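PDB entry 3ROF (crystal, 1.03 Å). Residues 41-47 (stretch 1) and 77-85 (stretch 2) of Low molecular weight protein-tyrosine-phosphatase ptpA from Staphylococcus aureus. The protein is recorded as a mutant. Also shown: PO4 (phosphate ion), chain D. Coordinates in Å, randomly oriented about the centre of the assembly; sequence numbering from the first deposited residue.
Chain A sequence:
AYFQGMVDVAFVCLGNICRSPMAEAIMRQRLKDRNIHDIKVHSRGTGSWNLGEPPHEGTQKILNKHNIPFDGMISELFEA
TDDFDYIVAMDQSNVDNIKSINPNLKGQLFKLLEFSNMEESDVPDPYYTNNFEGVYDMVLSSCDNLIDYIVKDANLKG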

# COMPACT_ATOMS: atom_id res chain seq x y z
N VAL A 41 5.06 7.82 0.86
CA VAL A 41 4.45 6.53 0.58
C VAL A 41 5.51 5.51 0.20
O VAL A 41 6.50 5.83 -0.49
CB VAL A 41 3.41 6.67 -0.54
CG1 VAL A 41 2.51 5.45 -0.57
CG2 VAL A 41 2.54 7.92 -0.35
N HIS A 42 5.27 4.27 0.64
CA HIS A 42 6.16 3.14 0.41
C HIS A 42 5.33 1.91 0.07
O HIS A 42 4.12 1.89 0.31
CB HIS A 42 6.93 2.82 1.69
CG HIS A 42 7.62 3.99 2.30
ND1 HIS A 42 8.98 4.21 2.19
CD2 HIS A 42 7.14 4.97 3.09
CE1 HIS A 42 9.30 5.30 2.88
NE2 HIS A 42 8.21 5.76 3.44
N SER A 43 5.99 0.84 -0.34
CA SER A 43 5.32 -0.44 -0.44
C SER A 43 6.31 -1.58 -0.20
O SER A 43 7.52 -1.44 -0.46
CB SER A 43 4.62 -0.60 -1.78
OG SER A 43 5.54 -0.59 -2.87
N ARG A 44 5.75 -2.71 0.27
CA ARG A 44 6.52 -3.90 0.53
C ARG A 44 5.67 -5.10 0.18
O ARG A 44 4.43 -5.03 0.17
CB ARG A 44 6.88 -3.99 2.02
CG ARG A 44 7.78 -2.92 2.60
CD ARG A 44 9.16 -2.98 2.00
NE ARG A 44 10.13 -2.11 2.70
CZ ARG A 44 10.35 -0.86 2.37
NH1 ARG A 44 9.64 -0.26 1.41
NH2 ARG A 44 11.26 -0.16 3.05
N GLY A 45 6.37 -6.23 0.01
CA GLY A 45 5.73 -7.52 -0.18
C GLY A 45 6.27 -8.49 0.86
O GLY A 45 7.47 -8.59 1.03
N THR A 46 5.38 -9.17 1.58
CA THR A 46 5.86 -10.11 2.58
C THR A 46 6.65 -11.26 1.98
O THR A 46 7.49 -11.85 2.65
CB THR A 46 4.73 -10.67 3.40
OG1 THR A 46 3.88 -11.46 2.59
CG2 THR A 46 3.91 -9.58 4.08
N GLY A 47 6.32 -11.60 0.73
CA GLY A 47 6.90 -12.75 0.06
C GLY A 47 7.61 -12.46 -1.22
O GLY A 47 7.82 -13.39 -2.00
N LEU A 77 11.13 -6.44 -0.17
CA LEU A 77 10.69 -7.38 0.85
C LEU A 77 10.31 -6.64 2.12
O LEU A 77 11.00 -5.72 2.55
CB LEU A 77 11.82 -8.35 1.17
CG LEU A 77 11.51 -9.51 2.10
CD1 LEU A 77 10.55 -10.46 1.50
CD2 LEU A 77 12.79 -10.21 2.51
N PHE A 78 9.22 -7.08 2.75
CA PHE A 78 8.90 -6.66 4.10
C PHE A 78 9.90 -7.32 5.05
O PHE A 78 9.84 -8.53 5.27
CB PHE A 78 7.46 -7.02 4.48
CG PHE A 78 7.00 -6.31 5.74
CD1 PHE A 78 6.30 -5.13 5.67
CD2 PHE A 78 7.40 -6.76 7.00
CE1 PHE A 78 5.93 -4.44 6.81
CE2 PHE A 78 7.04 -6.07 8.14
CZ PHE A 78 6.30 -4.90 8.04
N GLU A 79 10.83 -6.51 5.56
CA GLU A 79 11.99 -6.98 6.28
C GLU A 79 11.68 -7.34 7.70
O GLU A 79 10.63 -6.94 8.25
CB GLU A 79 13.10 -5.92 6.27
CG GLU A 79 13.60 -5.58 4.90
N ALA A 80 12.60 -8.08 8.32
CA ALA A 80 12.40 -8.54 9.69
C ALA A 80 12.13 -7.35 10.64
O ALA A 80 11.42 -7.50 11.64
CB ALA A 80 13.60 -9.31 10.15
N THR A 81 12.70 -6.19 10.34
CA THR A 81 12.60 -5.02 11.20
C THR A 81 11.82 -3.88 10.56
O THR A 81 11.82 -2.78 11.08
CB THR A 81 14.00 -4.51 11.62
OG1 THR A 81 14.72 -4.12 10.44
CG2 THR A 81 14.76 -5.60 12.32
N ASP A 82 11.15 -4.12 9.45
CA ASP A 82 10.43 -3.03 8.78
C ASP A 82 9.28 -2.54 9.65
O ASP A 82 8.55 -3.32 10.28
CB ASP A 82 9.88 -3.49 7.42
CG ASP A 82 10.73 -3.07 6.26
OD1 ASP A 82 11.63 -2.20 6.42
OD2 ASP A 82 10.52 -3.60 5.17
N ASP A 83 9.08 -1.23 9.62
CA ASP A 83 8.03 -0.57 10.38
C ASP A 83 7.82 0.82 9.77
O ASP A 83 8.74 1.39 9.19
CB ASP A 83 8.46 -0.43 11.85
CG ASP A 83 7.29 -0.30 12.81
OD1 ASP A 83 6.13 -0.10 12.39
OD2 ASP A 83 7.56 -0.42 14.03
N PHE A 84 6.61 1.33 9.89
CA PHE A 84 6.21 2.58 9.30
C PHE A 84 5.14 3.16 10.23
O PHE A 84 4.55 2.43 11.03
CB PHE A 84 5.59 2.36 7.91
CG PHE A 84 6.48 1.60 6.98
CD1 PHE A 84 7.33 2.25 6.15
CD2 PHE A 84 6.46 0.19 6.93
CE1 PHE A 84 8.17 1.55 5.28
CE2 PHE A 84 7.28 -0.49 6.10
CZ PHE A 84 8.13 0.18 5.27
N ASP A 85 4.85 4.44 10.12
CA ASP A 85 3.80 5.01 10.95
C ASP A 85 2.44 4.36 10.69
O ASP A 85 1.66 4.13 11.63
CB ASP A 85 3.69 6.51 10.73
CG ASP A 85 4.96 7.22 11.11
OD1 ASP A 85 5.32 7.17 12.29
OD2 ASP A 85 5.66 7.76 10.23
P PO4 D . 11.96 2.83 0.74
O1 PO4 D . 12.25 4.31 0.70
O2 PO4 D . 12.70 2.22 1.89
O3 PO4 D . 10.51 2.49 1.03
O4 PO4 D . 12.42 2.11 -0.51
O HOH W 1 13.30 -1.96 4.23

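Arg44 is the centre of this contact, which buries 395 Å² summed over both stretches, and every N-H of its guanidinium has an acceptor. Its side chain leaves the strand toward stretch 2, where Arg44 NE donates to Asp82 OD2 at 2.9 Å in a charged hydrogen bond, a salt bridge. A water bridges the same two side chains, accepting from Arg44 NH2 (3.0 Å) and donating to Asp82 OD1 (2.8 Å). Arg44 NH1 serves Ser43 O, at 3.1 Å, and phosphate O3, at 2.9 Å; Arg44 NH2 also reaches phosphate O2 at 3.0 Å.

Asp82 suits its place because OD2 does double duty, also accepting from Glu79 N at 3.0 Å; Asp82 N closes the type I turn onto Glu79 O (3.1 Å).

Phe84 supplies the nonpolar counterpart. Its ring edge lies over one guanidinium face, Phe84 CZ to Arg44 CZ 3.8 Å, leaving the polar edge free for acceptors. His42 offers Phe84 a ring face while His42 ND1 donates to phosphate O3 at 2.6 Å; NE2 is satisfied elsewhere in the structure.

Farther along, Phe78 N donates to Gly45 O at 2.9 Å, nearly straight, beside the single Gly45-Leu77 bridge. The Phe78 ring adds nonpolar contact, its edge meeting Arg44's aliphatic base (Phe78 CD1 to Arg44 CB 3.9 Å). Leu77 CD1 approaches Thr46 O at 3.6 Å, a purely van der Waals contact.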